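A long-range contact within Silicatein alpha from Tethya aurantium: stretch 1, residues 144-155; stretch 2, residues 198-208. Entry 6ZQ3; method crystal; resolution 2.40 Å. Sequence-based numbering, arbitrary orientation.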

# COMPACT_ATOMS: atom_id res chain seq x y z
N ALA A 144 -2.18 -10.84 17.33
CA ALA A 144 -0.82 -11.18 16.95
C ALA A 144 -0.31 -10.21 15.90
O ALA A 144 0.87 -9.79 15.95
CB ALA A 144 -0.75 -12.61 16.43
N PHE A 145 -1.19 -9.87 14.96
CA PHE A 145 -0.91 -8.81 14.00
C PHE A 145 -0.86 -7.43 14.65
O PHE A 145 0.08 -6.66 14.48
CB PHE A 145 -1.98 -8.78 12.90
CG PHE A 145 -1.63 -7.85 11.78
CD1 PHE A 145 -0.80 -8.29 10.75
CD2 PHE A 145 -2.04 -6.51 11.80
CE1 PHE A 145 -0.43 -7.43 9.76
CE2 PHE A 145 -1.66 -5.66 10.80
CZ PHE A 145 -0.87 -6.11 9.79
N ARG A 146 -1.91 -7.12 15.39
CA ARG A 146 -1.99 -5.85 16.07
C ARG A 146 -0.74 -5.59 16.87
O ARG A 146 -0.23 -4.49 16.89
CB ARG A 146 -3.23 -5.87 16.96
CG ARG A 146 -3.63 -4.54 17.59
CD ARG A 146 -3.34 -4.55 19.07
NE ARG A 146 -4.30 -3.84 19.91
CZ ARG A 146 -4.48 -2.52 19.93
NH1 ARG A 146 -3.80 -1.74 19.10
NH2 ARG A 146 -5.36 -1.99 20.76
N PHE A 147 -0.20 -6.64 17.50
CA PHE A 147 1.05 -6.57 18.26
C PHE A 147 2.22 -7.37 17.70
O PHE A 147 3.08 -7.79 18.44
CB PHE A 147 0.79 -7.04 19.69
CG PHE A 147 -0.12 -6.13 20.45
CD1 PHE A 147 0.24 -4.80 20.65
CD2 PHE A 147 -1.32 -6.59 20.98
CE1 PHE A 147 -0.59 -3.94 21.35
CE2 PHE A 147 -2.15 -5.76 21.69
CZ PHE A 147 -1.79 -4.43 21.87
N TYR A 148 2.29 -7.54 16.39
CA TYR A 148 3.43 -8.20 15.77
C TYR A 148 4.71 -7.43 16.05
O TYR A 148 4.71 -6.21 15.95
CB TYR A 148 3.22 -8.29 14.27
CG TYR A 148 4.45 -8.64 13.47
CD1 TYR A 148 5.31 -7.64 13.04
CD2 TYR A 148 4.73 -9.94 13.11
CE1 TYR A 148 6.44 -7.93 12.27
CE2 TYR A 148 5.85 -10.25 12.35
CZ TYR A 148 6.70 -9.23 11.93
OH TYR A 148 7.82 -9.52 11.18
N TYR A 149 5.79 -8.15 16.33
CA TYR A 149 7.07 -7.52 16.63
C TYR A 149 8.25 -8.02 15.78
O TYR A 149 9.13 -7.23 15.42
CB TYR A 149 7.41 -7.66 18.12
CG TYR A 149 8.59 -6.83 18.56
N SER A 150 8.27 -9.31 15.47
CA SER A 150 9.38 -9.87 14.68
C SER A 150 9.06 -11.31 14.25
O SER A 150 8.18 -11.95 14.81
CB SER A 150 10.67 -9.88 15.51
OG SER A 150 10.64 -10.91 16.51
N GLY A 151 9.81 -11.81 13.27
CA GLY A 151 9.58 -13.15 12.71
C GLY A 151 8.55 -13.19 11.58
O GLY A 151 8.04 -12.15 11.13
N VAL A 152 8.25 -14.41 11.12
CA VAL A 152 7.25 -14.64 10.06
C VAL A 152 5.88 -14.87 10.69
O VAL A 152 5.68 -15.80 11.45
CB VAL A 152 7.62 -15.84 9.14
CG1 VAL A 152 6.46 -16.25 8.25
CG2 VAL A 152 8.84 -15.51 8.28
N TYR A 153 4.94 -14.00 10.35
CA TYR A 153 3.57 -14.11 10.80
C TYR A 153 2.94 -15.28 10.06
O TYR A 153 2.99 -15.36 8.82
CB TYR A 153 2.84 -12.82 10.48
CG TYR A 153 1.45 -12.70 11.02
CD1 TYR A 153 1.24 -12.35 12.33
CD2 TYR A 153 0.33 -12.88 10.19
CE1 TYR A 153 -0.04 -12.21 12.84
CE2 TYR A 153 -0.96 -12.74 10.69
CZ TYR A 153 -1.13 -12.39 12.01
OH TYR A 153 -2.39 -12.24 12.53
N ASP A 154 2.37 -16.19 10.83
CA ASP A 154 1.88 -17.45 10.29
C ASP A 154 0.72 -17.85 11.18
O ASP A 154 0.89 -18.59 12.14
CB ASP A 154 3.01 -18.48 10.34
CG ASP A 154 2.77 -19.67 9.43
OD1 ASP A 154 1.64 -19.92 8.96
OD2 ASP A 154 3.77 -20.37 9.20
N SER A 155 -0.44 -17.28 10.87
CA SER A 155 -1.59 -17.30 11.75
C SER A 155 -2.54 -18.43 11.35
O SER A 155 -2.81 -18.65 10.17
CB SER A 155 -2.31 -15.94 11.69
OG SER A 155 -3.49 -15.89 12.49
N LYS A 198 6.79 -9.51 7.89
CA LYS A 198 6.99 -10.61 6.95
C LYS A 198 5.81 -11.55 7.10
O LYS A 198 5.61 -12.14 8.17
CB LYS A 198 8.33 -11.29 7.19
N MET A 199 5.00 -11.67 6.05
CA MET A 199 3.83 -12.58 6.09
C MET A 199 4.01 -13.88 5.32
O MET A 199 4.90 -14.01 4.50
CB MET A 199 2.60 -11.84 5.64
CG MET A 199 2.25 -10.78 6.66
SD MET A 199 0.72 -9.95 6.33
CE MET A 199 -0.45 -11.27 6.59
N ALA A 200 3.16 -14.85 5.65
CA ALA A 200 3.34 -16.23 5.16
C ALA A 200 3.12 -16.29 3.65
O ALA A 200 2.08 -15.86 3.13
CB ALA A 200 2.40 -17.18 5.89
N ARG A 201 4.11 -16.79 2.93
CA ARG A 201 3.96 -16.88 1.49
C ARG A 201 3.72 -18.29 1.06
O ARG A 201 4.39 -19.20 1.53
CB ARG A 201 5.21 -16.39 0.77
CG ARG A 201 5.05 -16.35 -0.73
CD ARG A 201 6.05 -15.41 -1.36
NE ARG A 201 7.07 -16.13 -2.12
CZ ARG A 201 8.35 -16.26 -1.77
NH1 ARG A 201 9.16 -16.92 -2.57
NH2 ARG A 201 8.84 -15.72 -0.66
N ASN A 202 2.79 -18.44 0.13
CA ASN A 202 2.44 -19.73 -0.48
C ASN A 202 1.75 -20.68 0.47
O ASN A 202 1.80 -21.89 0.29
CB ASN A 202 3.65 -20.40 -1.13
CG ASN A 202 3.99 -19.80 -2.48
OD1 ASN A 202 3.12 -19.28 -3.20
ND2 ASN A 202 5.25 -19.89 -2.85
N LYS A 203 1.08 -20.12 1.47
CA LYS A 203 0.30 -20.92 2.38
C LYS A 203 -1.14 -20.73 1.98
O LYS A 203 -1.96 -20.30 2.77
CB LYS A 203 0.57 -20.51 3.83
CG LYS A 203 1.96 -20.88 4.34
CD LYS A 203 2.22 -22.38 4.24
CE LYS A 203 3.42 -22.83 5.06
NZ LYS A 203 3.15 -22.74 6.53
N TYR A 204 -1.44 -21.03 0.73
CA TYR A 204 -2.81 -21.02 0.24
C TYR A 204 -3.51 -19.70 0.58
O TYR A 204 -4.67 -19.69 1.01
CB TYR A 204 -3.55 -22.22 0.83
CG TYR A 204 -4.77 -22.65 0.04
CD1 TYR A 204 -4.63 -23.31 -1.17
CD2 TYR A 204 -6.06 -22.42 0.54
CE1 TYR A 204 -5.74 -23.72 -1.89
CE2 TYR A 204 -7.18 -22.83 -0.16
CZ TYR A 204 -7.03 -23.47 -1.38
OH TYR A 204 -8.16 -23.87 -2.08
N ASN A 205 -2.80 -18.60 0.38
CA ASN A 205 -3.34 -17.26 0.52
C ASN A 205 -3.78 -16.95 1.94
O ASN A 205 -4.92 -16.52 2.18
CB ASN A 205 -4.50 -17.02 -0.47
CG ASN A 205 -4.95 -15.57 -0.49
OD1 ASN A 205 -4.13 -14.66 -0.38
ND2 ASN A 205 -6.26 -15.35 -0.59
N GLN A 206 -2.85 -17.15 2.86
CA GLN A 206 -3.07 -16.90 4.26
C GLN A 206 -3.28 -15.40 4.49
O GLN A 206 -2.53 -14.59 3.95
CB GLN A 206 -1.85 -17.40 5.05
CG GLN A 206 -2.07 -17.45 6.55
CD GLN A 206 -0.81 -17.77 7.30
OE1 GLN A 206 -0.28 -16.92 8.02
NE2 GLN A 206 -0.31 -18.98 7.13
N CYS A 207 -4.32 -15.05 5.27
CA CYS A 207 -4.72 -13.67 5.59
C CYS A 207 -5.30 -12.88 4.39
O CYS A 207 -5.54 -11.65 4.48
CB CYS A 207 -3.56 -12.92 6.26
SG CYS A 207 -2.99 -13.75 7.77
N GLY A 208 -5.53 -13.61 3.30
CA GLY A 208 -6.10 -13.05 2.09
C GLY A 208 -5.19 -12.02 1.47
O GLY A 208 -5.66 -11.01 0.97

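The two stretches run side by side in parallel, V152–D154 along K198–A200, joined by one good backbone hydrogen bond, a buried apolar cluster, and a glutamine side chain that bonds to both backbone and carboxylate. Between them, 478 Å² of surface is buried.

The backbones run in register, with CA–CA separations of 5.1 Å for V152 and K198 and 5.0 Å for Y153 and M199. The firm backbone link is the hydrogen bond from Y153 N to K198 O, at 2.9 Å and nearly straight. The same carbonyl oxygen, K198 O, lies 3.5 Å from V152 CA in a CA-H...O contact, so it is approached by two consecutive residues. Further along, Y153 O comes within 3.2 Å of A200 N.

At the start of the pairing, Y148 reaches over from the loop that follows the helix. Y148 OH donates a hydrogen bond to G151 O within its own stretch (2.6 Å) and accepts a weak one from K198 N at 3.4 Å. The hydroxyl thus lies between G151 O and K198 N, with the firmer bond inside its own stretch.

V152 and K198 direct their side chains to one face of the pairing, where V152 CG2 stands 4.4 Å from K198 CB; the lysine is modelled no further than CB. Y153 and M199 occupy the other face and build a buried apolar cluster. Y153 CD2 lies 4.0 Å from M199 CE, while the methionine sulfur, M199 SD, is 4.4 Å from F145 CE1, bringing the helical end of the first stretch into the same cluster. C207 adds a second sulfur: C207 SG is 3.7 Å from Y153 CE2 and sits at the ring edge, near the ring plane, where the slightly positive aromatic hydrogens can favour a polarizable sulfur.

After R201, the second stretch loops away and comes back to the first stretch at K203 and again at Q206, whose extended side chain (chi1 and chi2 both t) uses both ends of its amide. Q206 NE2 donates to D154 OD1 at 2.8 Å, and Q206 OE1 accepts from S155 N at 2.9 Å. The amide thus matches a carboxylate acceptor and a backbone donor on consecutive residues. D154 also faces K203: D154 OD2 and K203 NZ form a long salt bridge of 3.6 Å, in an exposed setting where solvent should weaken the attraction.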